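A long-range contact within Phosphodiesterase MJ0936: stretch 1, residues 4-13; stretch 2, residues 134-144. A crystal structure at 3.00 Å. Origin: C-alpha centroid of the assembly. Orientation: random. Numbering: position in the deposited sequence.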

# COMPACT_ATOMS: atom_id res chain seq x y z
N GLY A 4 -6.14 4.29 -3.12
CA GLY A 4 -5.50 4.58 -1.85
C GLY A 4 -4.27 3.73 -1.57
O GLY A 4 -4.22 2.54 -1.86
N ILE A 5 -3.26 4.37 -0.98
CA ILE A 5 -2.00 3.70 -0.65
C ILE A 5 -1.72 3.76 0.86
O ILE A 5 -1.92 4.80 1.49
CB ILE A 5 -0.83 4.36 -1.37
CG1 ILE A 5 -1.19 4.60 -2.83
CG2 ILE A 5 0.39 3.48 -1.27
CD1 ILE A 5 -0.12 5.34 -3.60
N MET A 6 -1.27 2.65 1.42
CA MET A 6 -0.94 2.60 2.84
C MET A 6 0.21 1.60 3.00
O MET A 6 0.62 0.97 2.03
CB MET A 6 -2.17 2.24 3.69
CG MET A 6 -2.73 0.85 3.54
SD MET A 6 -4.36 0.73 4.25
CE MET A 6 -4.11 1.10 5.86
N SER A 7 0.76 1.49 4.21
CA SER A 7 1.89 0.59 4.47
C SER A 7 2.28 0.58 5.94
O SER A 7 1.98 1.52 6.67
CB SER A 7 3.09 1.00 3.60
OG SER A 7 4.20 0.14 3.79
N ASP A 8 2.95 -0.48 6.37
CA ASP A 8 3.41 -0.60 7.76
C ASP A 8 2.39 -0.06 8.75
O ASP A 8 2.54 1.04 9.26
CB ASP A 8 4.72 0.18 7.96
CG ASP A 8 5.67 0.03 6.81
OD1 ASP A 8 6.04 -1.11 6.50
OD2 ASP A 8 6.05 1.06 6.20
N THR A 9 1.35 -0.84 9.03
CA THR A 9 0.34 -0.41 9.98
C THR A 9 0.67 -0.92 11.38
O THR A 9 0.25 -0.34 12.38
CB THR A 9 -1.03 -0.93 9.57
OG1 THR A 9 -0.93 -2.33 9.26
CG2 THR A 9 -1.53 -0.17 8.37
N HIS A 10 1.43 -2.01 11.44
CA HIS A 10 1.87 -2.60 12.70
C HIS A 10 0.84 -2.72 13.81
O HIS A 10 1.04 -2.23 14.92
CB HIS A 10 3.08 -1.84 13.19
CG HIS A 10 4.21 -1.83 12.22
ND1 HIS A 10 5.04 -2.92 12.04
CD2 HIS A 10 4.59 -0.92 11.29
CE1 HIS A 10 5.88 -2.67 11.05
NE2 HIS A 10 5.63 -1.46 10.58
N ASP A 11 -0.28 -3.36 13.49
CA ASP A 11 -1.35 -3.61 14.44
C ASP A 11 -2.03 -2.40 15.09
O ASP A 11 -2.90 -2.56 15.97
CB ASP A 11 -0.83 -4.53 15.53
CG ASP A 11 -0.37 -5.85 14.97
OD1 ASP A 11 -0.68 -6.15 13.81
OD2 ASP A 11 0.30 -6.60 15.71
N HIS A 12 -1.65 -1.19 14.67
CA HIS A 12 -2.24 0.02 15.24
C HIS A 12 -3.69 0.15 14.82
O HIS A 12 -4.02 0.91 13.91
CB HIS A 12 -1.45 1.23 14.77
CG HIS A 12 -1.74 2.47 15.54
ND1 HIS A 12 -0.77 3.38 15.88
CD2 HIS A 12 -2.90 2.95 16.04
CE1 HIS A 12 -1.32 4.38 16.55
NE2 HIS A 12 -2.61 4.14 16.66
N LEU A 13 -4.57 -0.59 15.49
CA LEU A 13 -5.98 -0.57 15.13
C LEU A 13 -6.62 0.80 14.89
O LEU A 13 -7.29 1.00 13.89
CB LEU A 13 -6.78 -1.38 16.14
CG LEU A 13 -6.49 -2.88 15.98
CD1 LEU A 13 -7.30 -3.68 16.97
CD2 LEU A 13 -6.82 -3.30 14.55
N VAL A 134 7.65 7.45 -7.97
CA VAL A 134 8.07 6.64 -6.84
C VAL A 134 7.34 7.06 -5.58
O VAL A 134 7.50 8.18 -5.11
CB VAL A 134 9.57 6.78 -6.61
CG1 VAL A 134 10.00 5.90 -5.46
CG2 VAL A 134 10.32 6.40 -7.87
N ILE A 135 6.56 6.14 -5.01
CA ILE A 135 5.78 6.46 -3.83
C ILE A 135 5.91 5.55 -2.61
O ILE A 135 5.80 4.34 -2.71
CB ILE A 135 4.28 6.52 -4.19
CG1 ILE A 135 4.05 7.54 -5.30
CG2 ILE A 135 3.45 6.86 -2.94
CD1 ILE A 135 2.63 7.54 -5.85
N ASN A 136 6.14 6.17 -1.45
CA ASN A 136 6.21 5.46 -0.18
C ASN A 136 5.18 6.23 0.61
O ASN A 136 5.35 7.41 0.88
CB ASN A 136 7.60 5.60 0.46
CG ASN A 136 7.73 4.78 1.75
OD1 ASN A 136 6.81 4.72 2.57
ND2 ASN A 136 8.89 4.16 1.92
N PRO A 137 4.08 5.59 0.96
CA PRO A 137 3.04 6.28 1.72
C PRO A 137 3.41 6.67 3.14
O PRO A 137 2.69 7.44 3.78
CB PRO A 137 1.87 5.30 1.68
CG PRO A 137 2.55 3.98 1.61
CD PRO A 137 3.67 4.21 0.64
N GLY A 138 4.53 6.15 3.64
CA GLY A 138 4.91 6.44 5.00
C GLY A 138 4.27 5.40 5.90
O GLY A 138 3.60 4.49 5.41
N GLU A 139 4.45 5.52 7.21
CA GLU A 139 3.92 4.55 8.15
C GLU A 139 2.55 4.94 8.68
O GLU A 139 2.35 6.04 9.20
CB GLU A 139 4.88 4.40 9.32
CG GLU A 139 5.33 5.72 9.89
CD GLU A 139 6.07 5.58 11.19
OE1 GLU A 139 6.40 6.61 11.80
OE2 GLU A 139 6.33 4.44 11.61
N CYS A 140 1.60 4.04 8.55
CA CYS A 140 0.26 4.31 9.02
C CYS A 140 0.22 4.35 10.55
O CYS A 140 -0.57 5.08 11.13
CB CYS A 140 -0.68 3.24 8.48
SG CYS A 140 -2.41 3.54 8.82
N CYS A 141 1.07 3.56 11.21
CA CYS A 141 1.12 3.54 12.67
C CYS A 141 1.78 4.81 13.19
O CYS A 141 1.45 5.28 14.28
CB CYS A 141 1.91 2.33 13.16
SG CYS A 141 3.57 2.28 12.52
N GLY A 142 2.71 5.34 12.40
CA GLY A 142 3.41 6.56 12.76
C GLY A 142 4.35 6.38 13.92
O GLY A 142 4.90 7.35 14.43
N TYR A 143 4.57 5.13 14.34
CA TYR A 143 5.42 4.78 15.48
C TYR A 143 6.84 5.31 15.47
O TYR A 143 7.31 5.86 16.46
CB TYR A 143 5.51 3.27 15.66
CG TYR A 143 4.31 2.64 16.30
CD1 TYR A 143 3.69 3.25 17.37
CD2 TYR A 143 3.83 1.42 15.85
CE1 TYR A 143 2.60 2.64 18.00
CE2 TYR A 143 2.73 0.81 16.47
CZ TYR A 143 2.12 1.42 17.55
OH TYR A 143 1.04 0.83 18.16
N LEU A 144 7.53 5.13 14.36
CA LEU A 144 8.91 5.53 14.29
C LEU A 144 9.23 6.94 13.84
O LEU A 144 10.38 7.32 13.83
CB LEU A 144 9.69 4.49 13.44
CG LEU A 144 9.49 3.01 13.84
CD1 LEU A 144 10.35 2.09 12.98
CD2 LEU A 144 9.82 2.80 15.34

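Val134 lies at the start of the stretch and does not reach stretch 1. Contact begins at Ile135, whose CG2 packs 3.9 Å from Ile5 CD1. Asn136 turns its CA-to-CB bond away; its OD1 accepts a hydrogen bond from Gly138 N at 2.9 Å, bracing the turn out of the strand. Pro137 points toward stretch 1. Its CG lies 3.6 Å from Ile5 CG2 and also 3.6 Å from Ser7 CB, so the ring extends the apolar packing past the strand end. Gly138 adopts backbone angles at which a CB would jam against the carbonyl O of Pro137.

Glu139 runs alongside Asp8, with their CB atoms 4.4 Å apart. Its OE2 accepts a hydrogen bond from Leu144 N at 3.1 Å, tying the loop back on itself. Cys140 N donates two hydrogen bonds to stretch 1: to Ser7 O at 3.2 Å, nearly straight, and weakly to Asp8 O, also at 3.2 Å. Cys140 CB meets Thr9 CG2 at 3.5 Å.

Cys141 CB sits 3.2 Å from Thr9 O. Its SG approaches the edge of the His10 ring, 3.6 Å from CD2, and accepts a hydrogen bond from Tyr143 N at 3.5 Å. The Tyr143 and His12 rings are near parallel but slid apart, with centroids 5.3 Å apart, so they barely overlap.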